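Local structure of probable adenylyl-sulfate kinase (Aeropyrum pernix, 2YVU) at residues Ile14-Thr19 with Val88-Ser94; Trp51-Ser57 with His70-Ile74; Leu115-Val119 with Tyr153-Pro159; Pro159-Leu163 with Tyr176-Leu180. The protein probably catalyses the ATP-dependent phosphorylation of adenosine 5'-phosphosulfate to 3'-phosphoadenylyl sulfate, the activated form of sulfate. One frame throughout, in Å; residues are numbered along the deposited sequence.

Contact 1. Residues Ile14-Thr19 with Val88-Ser94; sequences IVVWLT and VICSFVS
Val16 of strand 14-19 and Val88 and Cys90 of strand 87-91 trade backbone hydrogen bonds at the centre of the parallel sheet of this P-loop kinase fold. Val16 N donates a hydrogen bond to Val88 O at 2.7 Å, Val16 O accepts one from Cys90 N at 2.6 Å, and bonds from Val88 N to Ile14 O and from Leu18 N to Cys90 O extend the pairing in both directions. Val15, Trp17, Val88 and Cys90 line one face of the sheet; Val16, Leu18, Ile89 and Ser91 line the other, where helix 26-39 packs.

Trp17 is the side chain to follow. From CB, CG lies anti to the backbone N (chi1 -168°), which brings the six-membered ring alongside Cys90 and Phe92. CE3 rests 3.4 Å from Cys90 CB, and CE3 and CZ3 share the Cys90 SG, an oblique sulfur-aromatic contact. Farther out, CH2 comes within 3.8 Å of Phe92 CD1; the six-membered ring of Trp17 and the ring of Phe92 are nearly parallel, their planes 22° apart, but slid so far that they barely overlap. Phe114 meets the indole from the neighbouring strand.

On the pyrrole side the edge turns to the loop that follows strand 87-91, where Ser94 is, by similarity, the phosphoserine intermediate. Water 1 ties this loop to the end of strand 14-19: it accepts from Ser94 N, donates to Phe92 O and bonds Thr19 OG1, which also pairs with Tyr153 OH. The indole reaches the same serine directly, Trp17 NE1 donating to Ser94 OG over 3.2 Å, with the oxygen almost in the ring plane.

Contact 2. Residues Trp51-Ser57 with His70-Ile74; sequences WARTTVS and HLKRI
The guanidinium of Arg73 is flanked on both faces and held at its edge by Ser57. Val56 O lies 3.0 Å above one face, offset toward the rim; although it is near NE, the angle is too poor for a hydrogen bond. His70 CA, one helical turn back, sits over the opposite face. At the edge, NH2 and NE both point at a single atom: Arg73 NH2 donates to Ser57 OG at 2.7 Å, nearly straight, and Arg73 NE reaches the same Ser57 OG at 3.2 Å along a more bent path. The bend of the arginine chain at chi3 (67°) turns this side-on pair of nitrogens to the serine.

The imidazole of His70 also uses its edge. Its ND1 is 2.8 Å from Ser57 OG, close to the ring plane, with either atom a possible donor, while Ala52 CB meets the same rim at CE1. Trp51 has Thr55 OG1 above the centre of one ring face and Ile74 CD1 at the edge, 4.3 Å from CZ3. That methyl also touches Val56 CG2, making a small apolar patch beside the polar cluster.

The contact joins the end of helix 49-53 and the turn after it to helix 64-82, and it lies at the dimer interface: Val56 O accepts from Arg73 NH1 of the second subunit, and Trp76 of that subunit meets Trp51 edge-to-face. Ser57 OG accepts from both Arg73 nitrogens while it pairs with His70 ND1, so one hydroxyl ties two side chains of the helix to the turn, and the positive guanidinium would probably polarise it.

Contact 3. Residues Leu115-Val119 with Tyr153-Pro159; sequences LEIYV and YEPPENP
Tyr118 lies against a proline-rich loop, with Pro156 CD over one face of its ring. That carbon is 4.0 Å from the ring centroid and 21° off the normal, a CH-pi contact; its nearest ring atom is Tyr118 CG, so it sits toward the rim on the CB side. Around the phenol end, Pro155 CG comes to 3.8 Å from Tyr118 OH, the two side chains running alongside each other. Tyr153 adds its own ring: Tyr153 CE2 is 3.4 Å from Tyr118 CE1, and the planes are within 17° of parallel, yet the rings are slid apart and overlap little. A chi1 of 178° swings the Tyr118 ring out from the strand toward Tyr153, Pro155 and Pro156. An alanine in this position would be likely to leave Pro156 CD without the ring face it packs on and open a gap beside Tyr153.

Nearer the start of the strand, the extended chain of Glu116 crosses Pro156, its OE2 3.7 Å from Pro156 CB, while Pro159 CB packs at 3.4 Å from Glu116 O. The carboxylate is placed by two salt bridges, OE2 to Arg100 and OE1 to Arg104, both on helix 97-109.

Tyr153, its OH paired with Thr19 OG1, also touches Leu21 of the P-loop, an ATP-binding residue by similarity. The loop 153-159 runs alongside strand 114-120 and touches both the end of strand 14-19, through Pro156 on Thr19, and helix 97-109, through Pro156 and Tyr153 on Arg100, before the chain enters strand 161-164.

Contact 4. Residues Pro159-Leu163 with Tyr176-Leu180; sequences PQLVL and YLYSL
Leu161 of strand 161-164 faces helix 170-184 and meets it with both methyls. CD1 lies against the ring of Tyr176, 3.6 Å from Tyr176 CE2, approaching it obliquely. CD2 is nearest the helix backbone, 3.7 Å from Leu177 CA, while Leu180 CD1 closes in on Leu161 CB at 4.0 Å. The first torsion, -162°, turns CG away from the backbone N and sets the fork against Tyr176 and the backbone of Leu177. With a glycine instead of Leu161, Tyr176, Leu177 and Leu180 would probably lose the methyls that fill the space among them.

Leu163, two residues on, also uses both methyls: its CD2 sits at the edge of the Tyr176 ring, 3.7 Å from Tyr176 CD2, and its CD1 meets Leu177 CG, the two leucines crossing at about a right angle. The axes of strand 161-163 and helix 176-180 run at 164° and approach to 9.7 Å; this last helix packs on the strand that is outermost within the chain.

No hydrogen bond crosses between the two segments: the attachment rests on branched methyls and one ring, and its stability would come from burying apolar surface.

Overall arrangement
Three of the four contacts share the parallel sheet: contact 1 is at its middle, and contacts 3 and 4, which have Pro159 in common, follow on the side of strands 114-120 and 161-164. Trp17 N to Leu115 O (2.9 Å) joins contacts 1 and 3; Tyr118 O to Leu163 N (2.7 Å) joins contacts 3 and 4. Contact 2 lies across the chain's centre from contacts 3 and 4, about 25 Å from contact 4 between centres, but reaches contact 1 where Ile74 CG2 meets Phe92 CE1 at 3.5 Å. The side chains of Tyr153 and His70 lie about 6 Å and 8 Å from that of Ser94, the probable phosphoserine site, in contact 1.

Contact 1. Residues Ile14-Thr19 with Val88-Ser94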
# COMPACT_ATOMS: atom_id res chain seq x y z
N ILE A 14 -1.71 -5.51 -13.75
CA ILE A 14 -0.52 -4.87 -14.32
C ILE A 14 -0.32 -3.54 -13.62
O ILE A 14 -1.20 -3.09 -12.91
CB ILE A 14 -0.68 -4.56 -15.84
CG1 ILE A 14 -1.87 -3.61 -16.04
CG2 ILE A 14 -0.89 -5.85 -16.64
CD1 ILE A 14 -2.06 -3.17 -17.49
N VAL A 15 0.84 -2.92 -13.82
CA VAL A 15 1.13 -1.62 -13.23
C VAL A 15 1.41 -0.66 -14.38
O VAL A 15 2.34 -0.86 -15.17
CB VAL A 15 2.39 -1.65 -12.29
CG1 VAL A 15 2.65 -0.21 -11.71
CG2 VAL A 15 2.17 -2.62 -11.17
N VAL A 16 0.56 0.35 -14.52
CA VAL A 16 0.74 1.35 -15.55
C VAL A 16 1.33 2.53 -14.80
O VAL A 16 0.68 3.11 -13.91
CB VAL A 16 -0.61 1.75 -16.19
CG1 VAL A 16 -0.36 2.81 -17.25
CG2 VAL A 16 -1.30 0.54 -16.75
N TRP A 17 2.57 2.88 -15.13
CA TRP A 17 3.29 3.96 -14.48
C TRP A 17 3.41 5.22 -15.32
O TRP A 17 4.24 5.29 -16.25
CB TRP A 17 4.69 3.47 -14.08
CG TRP A 17 5.41 4.39 -13.15
CD1 TRP A 17 6.19 5.47 -13.50
CD2 TRP A 17 5.35 4.39 -11.73
NE1 TRP A 17 6.60 6.15 -12.37
CE2 TRP A 17 6.09 5.51 -11.27
CE3 TRP A 17 4.73 3.55 -10.78
CZ2 TRP A 17 6.21 5.82 -9.92
CZ3 TRP A 17 4.86 3.86 -9.44
CH2 TRP A 17 5.59 4.99 -9.02
N LEU A 18 2.60 6.24 -15.02
CA LEU A 18 2.69 7.45 -15.83
C LEU A 18 3.81 8.34 -15.30
O LEU A 18 3.83 8.70 -14.12
CB LEU A 18 1.37 8.20 -15.81
CG LEU A 18 0.11 7.38 -16.16
CD1 LEU A 18 -1.13 8.14 -15.72
CD2 LEU A 18 0.06 7.09 -17.65
N THR A 19 4.74 8.72 -16.16
CA THR A 19 5.82 9.59 -15.72
C THR A 19 5.85 10.82 -16.63
O THR A 19 5.67 10.72 -17.86
CB THR A 19 7.20 8.86 -15.73
OG1 THR A 19 8.24 9.77 -15.39
CG2 THR A 19 7.49 8.28 -17.11
N VAL A 88 -3.22 -1.54 -11.72
CA VAL A 88 -2.79 -0.39 -10.93
C VAL A 88 -2.27 0.72 -11.80
O VAL A 88 -1.25 0.55 -12.46
CB VAL A 88 -1.70 -0.77 -9.96
CG1 VAL A 88 -1.46 0.38 -8.92
CG2 VAL A 88 -2.08 -2.08 -9.27
N ILE A 89 -2.98 1.84 -11.82
CA ILE A 89 -2.54 2.97 -12.62
C ILE A 89 -1.87 3.98 -11.70
O ILE A 89 -2.49 4.51 -10.76
CB ILE A 89 -3.74 3.59 -13.37
CG1 ILE A 89 -4.39 2.51 -14.27
CG2 ILE A 89 -3.28 4.76 -14.25
CD1 ILE A 89 -5.82 2.85 -14.69
N CYS A 90 -0.59 4.24 -11.95
CA CYS A 90 0.17 5.16 -11.10
C CYS A 90 0.55 6.48 -11.75
O CYS A 90 1.01 6.51 -12.89
CB CYS A 90 1.45 4.47 -10.61
SG CYS A 90 1.21 3.03 -9.62
N SER A 91 0.40 7.56 -11.00
CA SER A 91 0.75 8.89 -11.49
C SER A 91 1.53 9.59 -10.39
O SER A 91 0.95 10.13 -9.44
CB SER A 91 -0.50 9.72 -11.80
OG SER A 91 -0.07 11.01 -12.20
N PHE A 92 2.84 9.59 -10.53
CA PHE A 92 3.67 10.20 -9.51
C PHE A 92 4.76 11.11 -10.03
O PHE A 92 5.04 11.12 -11.22
CB PHE A 92 4.32 9.12 -8.65
CG PHE A 92 3.37 8.42 -7.74
CD1 PHE A 92 2.73 7.26 -8.15
CD2 PHE A 92 3.06 8.96 -6.49
CE1 PHE A 92 1.80 6.63 -7.33
CE2 PHE A 92 2.13 8.34 -5.66
CZ PHE A 92 1.49 7.17 -6.07
N VAL A 93 5.35 11.87 -9.12
CA VAL A 93 6.45 12.74 -9.45
C VAL A 93 7.68 11.85 -9.25
O VAL A 93 8.07 11.53 -8.12
CB VAL A 93 6.50 13.98 -8.52
CG1 VAL A 93 6.51 13.54 -7.08
CG2 VAL A 93 7.73 14.82 -8.82
N SER A 94 8.25 11.39 -10.37
CA SER A 94 9.41 10.51 -10.35
C SER A 94 10.30 10.90 -11.54
O SER A 94 10.44 10.14 -12.50
CB SER A 94 8.92 9.07 -10.46
OG SER A 94 7.98 8.91 -11.52
O HOH W 1 7.59 11.61 -13.18

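Contact 2. Residues Trp51-Ser57 with His70-Ile74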
# COMPACT_ATOMS: atom_id res chain seq x y z
N TRP A 51 -3.14 11.56 -3.30
CA TRP A 51 -3.70 10.53 -2.44
C TRP A 51 -2.65 10.10 -1.43
O TRP A 51 -2.89 10.10 -0.22
CB TRP A 51 -4.13 9.31 -3.26
CG TRP A 51 -4.33 8.07 -2.44
CD1 TRP A 51 -5.40 7.78 -1.63
CD2 TRP A 51 -3.41 6.98 -2.30
NE1 TRP A 51 -5.20 6.57 -1.01
CE2 TRP A 51 -3.99 6.06 -1.40
CE3 TRP A 51 -2.16 6.69 -2.85
CZ2 TRP A 51 -3.36 4.86 -1.03
CZ3 TRP A 51 -1.53 5.51 -2.49
CH2 TRP A 51 -2.13 4.61 -1.59
N ALA A 52 -1.48 9.74 -1.93
CA ALA A 52 -0.38 9.27 -1.08
C ALA A 52 -0.02 10.26 0.02
O ALA A 52 0.27 9.88 1.15
CB ALA A 52 0.85 8.99 -1.94
N ARG A 53 -0.02 11.54 -0.33
CA ARG A 53 0.35 12.61 0.58
C ARG A 53 -0.47 12.64 1.86
O ARG A 53 0.02 13.09 2.89
CB ARG A 53 0.26 13.94 -0.16
CG ARG A 53 0.84 15.13 0.56
CD ARG A 53 0.63 16.38 -0.28
NE ARG A 53 -0.67 16.32 -0.95
CZ ARG A 53 -1.27 17.36 -1.51
NH1 ARG A 53 -0.70 18.56 -1.49
NH2 ARG A 53 -2.46 17.19 -2.09
N THR A 54 -1.71 12.16 1.82
CA THR A 54 -2.51 12.17 3.03
C THR A 54 -2.74 10.77 3.57
O THR A 54 -3.52 10.59 4.51
CB THR A 54 -3.90 12.82 2.80
OG1 THR A 54 -4.62 12.08 1.81
CG2 THR A 54 -3.73 14.27 2.35
N THR A 55 -2.07 9.77 3.00
CA THR A 55 -2.30 8.41 3.48
C THR A 55 -1.06 7.58 3.77
O THR A 55 -0.61 7.50 4.91
CB THR A 55 -3.19 7.62 2.48
OG1 THR A 55 -2.48 7.49 1.23
CG2 THR A 55 -4.54 8.34 2.26
N VAL A 56 -0.49 6.96 2.74
CA VAL A 56 0.66 6.08 2.93
C VAL A 56 2.02 6.76 3.04
O VAL A 56 2.97 6.19 3.56
CB VAL A 56 0.70 5.02 1.80
CG1 VAL A 56 -0.60 4.21 1.81
CG2 VAL A 56 0.89 5.68 0.44
N SER A 57 2.11 7.99 2.55
CA SER A 57 3.35 8.73 2.60
C SER A 57 3.07 10.11 3.19
O SER A 57 3.70 11.08 2.81
CB SER A 57 3.93 8.87 1.18
OG SER A 57 4.02 7.60 0.56
N HIS A 70 9.60 6.72 -0.65
CA HIS A 70 8.20 6.84 -1.04
C HIS A 70 7.88 6.02 -2.27
O HIS A 70 6.93 5.25 -2.28
CB HIS A 70 7.92 8.33 -1.23
CG HIS A 70 6.75 8.64 -2.10
ND1 HIS A 70 5.45 8.38 -1.72
CD2 HIS A 70 6.68 9.28 -3.29
CE1 HIS A 70 4.63 8.85 -2.64
NE2 HIS A 70 5.34 9.40 -3.60
N LEU A 71 8.70 6.18 -3.31
CA LEU A 71 8.50 5.46 -4.55
C LEU A 71 8.65 3.95 -4.39
O LEU A 71 7.91 3.17 -5.00
CB LEU A 71 9.48 5.98 -5.61
CG LEU A 71 9.20 7.44 -6.02
CD1 LEU A 71 10.28 7.95 -6.98
CD2 LEU A 71 7.82 7.54 -6.69
N LYS A 72 9.60 3.52 -3.57
CA LYS A 72 9.78 2.10 -3.33
C LYS A 72 8.51 1.59 -2.63
O LYS A 72 8.04 0.49 -2.88
CB LYS A 72 10.99 1.87 -2.43
CG LYS A 72 11.12 0.43 -1.94
CD LYS A 72 12.37 0.25 -1.09
CE LYS A 72 12.59 -1.23 -0.77
NZ LYS A 72 13.81 -1.44 0.08
N ARG A 73 7.98 2.41 -1.75
CA ARG A 73 6.78 2.06 -1.02
C ARG A 73 5.61 1.91 -1.98
O ARG A 73 4.83 0.96 -1.88
CB ARG A 73 6.48 3.13 0.01
CG ARG A 73 5.23 2.89 0.76
CD ARG A 73 5.35 3.58 2.08
NE ARG A 73 5.37 5.00 1.88
CZ ARG A 73 6.20 5.83 2.51
NH1 ARG A 73 7.09 5.38 3.39
NH2 ARG A 73 6.11 7.11 2.24
N ILE A 74 5.49 2.85 -2.91
CA ILE A 74 4.41 2.79 -3.89
C ILE A 74 4.55 1.53 -4.74
O ILE A 74 3.57 0.88 -5.05
CB ILE A 74 4.42 4.02 -4.83
CG1 ILE A 74 4.04 5.27 -4.04
CG2 ILE A 74 3.45 3.80 -5.99
CD1 ILE A 74 2.72 5.13 -3.26

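Contact 3. Residues Leu115-Val119 with Tyr153-Pro159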
# COMPACT_ATOMS: atom_id res chain seq x y z
N LEU A 115 4.27 -1.13 -17.31
CA LEU A 115 4.23 -0.26 -18.48
C LEU A 115 4.59 1.18 -18.15
O LEU A 115 3.80 1.91 -17.55
CB LEU A 115 2.84 -0.29 -19.13
CG LEU A 115 2.32 -1.69 -19.47
CD1 LEU A 115 0.89 -1.64 -19.97
CD2 LEU A 115 3.24 -2.29 -20.50
N GLU A 116 5.78 1.60 -18.55
CA GLU A 116 6.24 2.95 -18.31
C GLU A 116 5.73 3.84 -19.44
O GLU A 116 6.16 3.72 -20.60
CB GLU A 116 7.76 2.98 -18.22
CG GLU A 116 8.37 4.33 -17.92
CD GLU A 116 9.82 4.20 -17.48
OE1 GLU A 116 10.44 3.17 -17.78
OE2 GLU A 116 10.34 5.12 -16.83
N ILE A 117 4.79 4.71 -19.10
CA ILE A 117 4.15 5.60 -20.06
C ILE A 117 4.67 7.03 -19.92
O ILE A 117 4.47 7.69 -18.89
CB ILE A 117 2.63 5.63 -19.81
CG1 ILE A 117 2.11 4.19 -19.71
CG2 ILE A 117 1.93 6.52 -20.87
CD1 ILE A 117 2.34 3.32 -20.97
N TYR A 118 5.32 7.51 -20.97
CA TYR A 118 5.84 8.87 -20.94
C TYR A 118 4.82 9.88 -21.44
O TYR A 118 4.47 9.91 -22.62
CB TYR A 118 7.14 8.95 -21.76
CG TYR A 118 7.77 10.34 -21.84
CD1 TYR A 118 7.69 11.23 -20.77
CD2 TYR A 118 8.50 10.73 -22.95
CE1 TYR A 118 8.32 12.49 -20.82
CE2 TYR A 118 9.14 11.98 -23.01
CZ TYR A 118 9.04 12.85 -21.94
OH TYR A 118 9.66 14.09 -22.00
N VAL A 119 4.33 10.70 -20.50
CA VAL A 119 3.38 11.77 -20.78
C VAL A 119 4.28 12.97 -21.07
O VAL A 119 4.82 13.61 -20.17
CB VAL A 119 2.48 12.01 -19.55
CG1 VAL A 119 1.42 13.08 -19.86
CG2 VAL A 119 1.81 10.69 -19.15
N TYR A 153 13.91 16.88 -15.13
CA TYR A 153 13.25 15.64 -15.50
C TYR A 153 14.07 14.82 -16.49
O TYR A 153 14.56 15.35 -17.48
CB TYR A 153 11.89 15.97 -16.11
CG TYR A 153 11.11 14.75 -16.53
CD1 TYR A 153 10.48 13.95 -15.59
CD2 TYR A 153 11.07 14.36 -17.87
CE1 TYR A 153 9.84 12.78 -15.95
CE2 TYR A 153 10.43 13.18 -18.25
CZ TYR A 153 9.82 12.40 -17.28
OH TYR A 153 9.22 11.21 -17.64
N GLU A 154 14.19 13.53 -16.23
CA GLU A 154 14.93 12.63 -17.11
C GLU A 154 13.96 11.72 -17.83
O GLU A 154 13.43 10.76 -17.25
CB GLU A 154 15.92 11.80 -16.27
CG GLU A 154 16.65 12.65 -15.25
CD GLU A 154 17.74 11.90 -14.53
OE1 GLU A 154 17.46 10.80 -14.04
OE2 GLU A 154 18.86 12.43 -14.45
N PRO A 155 13.72 11.98 -19.13
CA PRO A 155 12.79 11.14 -19.89
C PRO A 155 13.18 9.67 -19.90
O PRO A 155 14.35 9.34 -19.80
CB PRO A 155 12.84 11.76 -21.29
CG PRO A 155 13.21 13.17 -21.04
CD PRO A 155 14.27 13.05 -19.97
N PRO A 156 12.19 8.77 -20.00
CA PRO A 156 12.49 7.33 -20.03
C PRO A 156 13.27 7.01 -21.31
O PRO A 156 12.97 7.56 -22.37
CB PRO A 156 11.10 6.68 -20.05
CG PRO A 156 10.23 7.71 -19.43
CD PRO A 156 10.74 8.99 -20.00
N GLU A 157 14.28 6.15 -21.20
CA GLU A 157 15.08 5.75 -22.36
C GLU A 157 14.21 4.96 -23.33
O GLU A 157 14.17 5.23 -24.54
CB GLU A 157 16.24 4.85 -21.92
CG GLU A 157 17.18 5.47 -20.90
CD GLU A 157 17.98 6.61 -21.48
OE1 GLU A 157 18.76 7.22 -20.72
OE2 GLU A 157 17.83 6.90 -22.69
N ASN A 158 13.52 3.96 -22.79
CA ASN A 158 12.66 3.11 -23.60
C ASN A 158 11.32 2.88 -22.93
O ASN A 158 11.10 1.86 -22.29
CB ASN A 158 13.34 1.78 -23.87
CG ASN A 158 13.41 1.46 -25.34
OD1 ASN A 158 12.45 0.93 -25.92
ND2 ASN A 158 14.53 1.80 -25.96
N PRO A 159 10.40 3.85 -23.07
CA PRO A 159 9.06 3.75 -22.48
C PRO A 159 8.19 2.78 -23.27
O PRO A 159 8.47 2.49 -24.42
CB PRO A 159 8.54 5.17 -22.60
CG PRO A 159 9.10 5.57 -23.92
CD PRO A 159 10.54 5.11 -23.82

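Contact 4. Residues Pro159-Leu163 with Tyr176-Leu180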
# COMPACT_ATOMS: atom_id res chain seq x y z
N PRO A 159 10.40 3.85 -23.07
CA PRO A 159 9.06 3.75 -22.48
C PRO A 159 8.19 2.78 -23.27
O PRO A 159 8.47 2.49 -24.42
CB PRO A 159 8.54 5.17 -22.60
CG PRO A 159 9.10 5.57 -23.92
CD PRO A 159 10.54 5.11 -23.82
N GLN A 160 7.15 2.26 -22.65
CA GLN A 160 6.31 1.36 -23.41
C GLN A 160 5.38 2.15 -24.30
O GLN A 160 4.75 1.61 -25.22
CB GLN A 160 5.54 0.44 -22.47
CG GLN A 160 6.36 -0.75 -21.97
CD GLN A 160 7.68 -0.37 -21.29
OE1 GLN A 160 8.75 -0.59 -21.84
NE2 GLN A 160 7.60 0.19 -20.09
N LEU A 161 5.30 3.46 -24.07
CA LEU A 161 4.42 4.27 -24.91
C LEU A 161 4.68 5.74 -24.61
O LEU A 161 5.02 6.08 -23.48
CB LEU A 161 2.95 3.93 -24.61
CG LEU A 161 1.85 4.32 -25.61
CD1 LEU A 161 1.97 3.40 -26.81
CD2 LEU A 161 0.45 4.17 -24.98
N VAL A 162 4.50 6.60 -25.60
CA VAL A 162 4.69 8.04 -25.44
C VAL A 162 3.37 8.74 -25.73
O VAL A 162 2.76 8.50 -26.77
CB VAL A 162 5.74 8.60 -26.42
CG1 VAL A 162 5.83 10.12 -26.28
CG2 VAL A 162 7.09 7.95 -26.16
N LEU A 163 2.91 9.57 -24.81
CA LEU A 163 1.66 10.30 -25.04
C LEU A 163 2.04 11.77 -25.19
O LEU A 163 2.38 12.46 -24.21
CB LEU A 163 0.68 10.10 -23.86
CG LEU A 163 0.21 8.65 -23.60
CD1 LEU A 163 -0.79 8.66 -22.47
CD2 LEU A 163 -0.41 8.01 -24.85
N TYR A 176 -5.28 5.85 -26.87
CA TYR A 176 -4.04 5.20 -27.30
C TYR A 176 -3.49 4.33 -26.18
O TYR A 176 -3.01 3.23 -26.43
CB TYR A 176 -3.03 6.27 -27.73
CG TYR A 176 -1.78 5.80 -28.47
CD1 TYR A 176 -1.86 4.88 -29.52
CD2 TYR A 176 -0.53 6.34 -28.16
CE1 TYR A 176 -0.73 4.51 -30.25
CE2 TYR A 176 0.62 5.98 -28.88
CZ TYR A 176 0.51 5.07 -29.92
OH TYR A 176 1.64 4.72 -30.62
N LEU A 177 -3.56 4.83 -24.94
CA LEU A 177 -3.06 4.10 -23.76
C LEU A 177 -3.94 2.90 -23.48
O LEU A 177 -3.47 1.83 -23.10
CB LEU A 177 -3.07 5.01 -22.51
CG LEU A 177 -1.99 4.92 -21.40
CD1 LEU A 177 -2.59 5.33 -20.05
CD2 LEU A 177 -1.40 3.55 -21.31
N TYR A 178 -5.24 3.10 -23.65
CA TYR A 178 -6.22 2.05 -23.44
C TYR A 178 -5.95 0.87 -24.37
O TYR A 178 -6.10 -0.27 -23.96
CB TYR A 178 -7.63 2.60 -23.66
CG TYR A 178 -8.72 1.55 -23.73
CD1 TYR A 178 -8.92 0.79 -24.89
CD2 TYR A 178 -9.56 1.31 -22.64
CE1 TYR A 178 -9.92 -0.17 -24.96
CE2 TYR A 178 -10.58 0.34 -22.70
CZ TYR A 178 -10.74 -0.39 -23.87
OH TYR A 178 -11.72 -1.33 -23.95
N SER A 179 -5.55 1.13 -25.61
CA SER A 179 -5.27 0.04 -26.56
C SER A 179 -4.07 -0.80 -26.13
O SER A 179 -4.09 -2.02 -26.27
CB SER A 179 -5.02 0.59 -27.97
OG SER A 179 -6.20 1.18 -28.50
N LEU A 180 -3.04 -0.14 -25.60
CA LEU A 180 -1.83 -0.84 -25.12
C LEU A 180 -2.24 -1.70 -23.91
O LEU A 180 -1.92 -2.89 -23.83
CB LEU A 180 -0.74 0.16 -24.69
CG LEU A 180 0.76 -0.19 -24.66
CD1 LEU A 180 1.45 0.45 -23.43
CD2 LEU A 180 0.96 -1.69 -24.61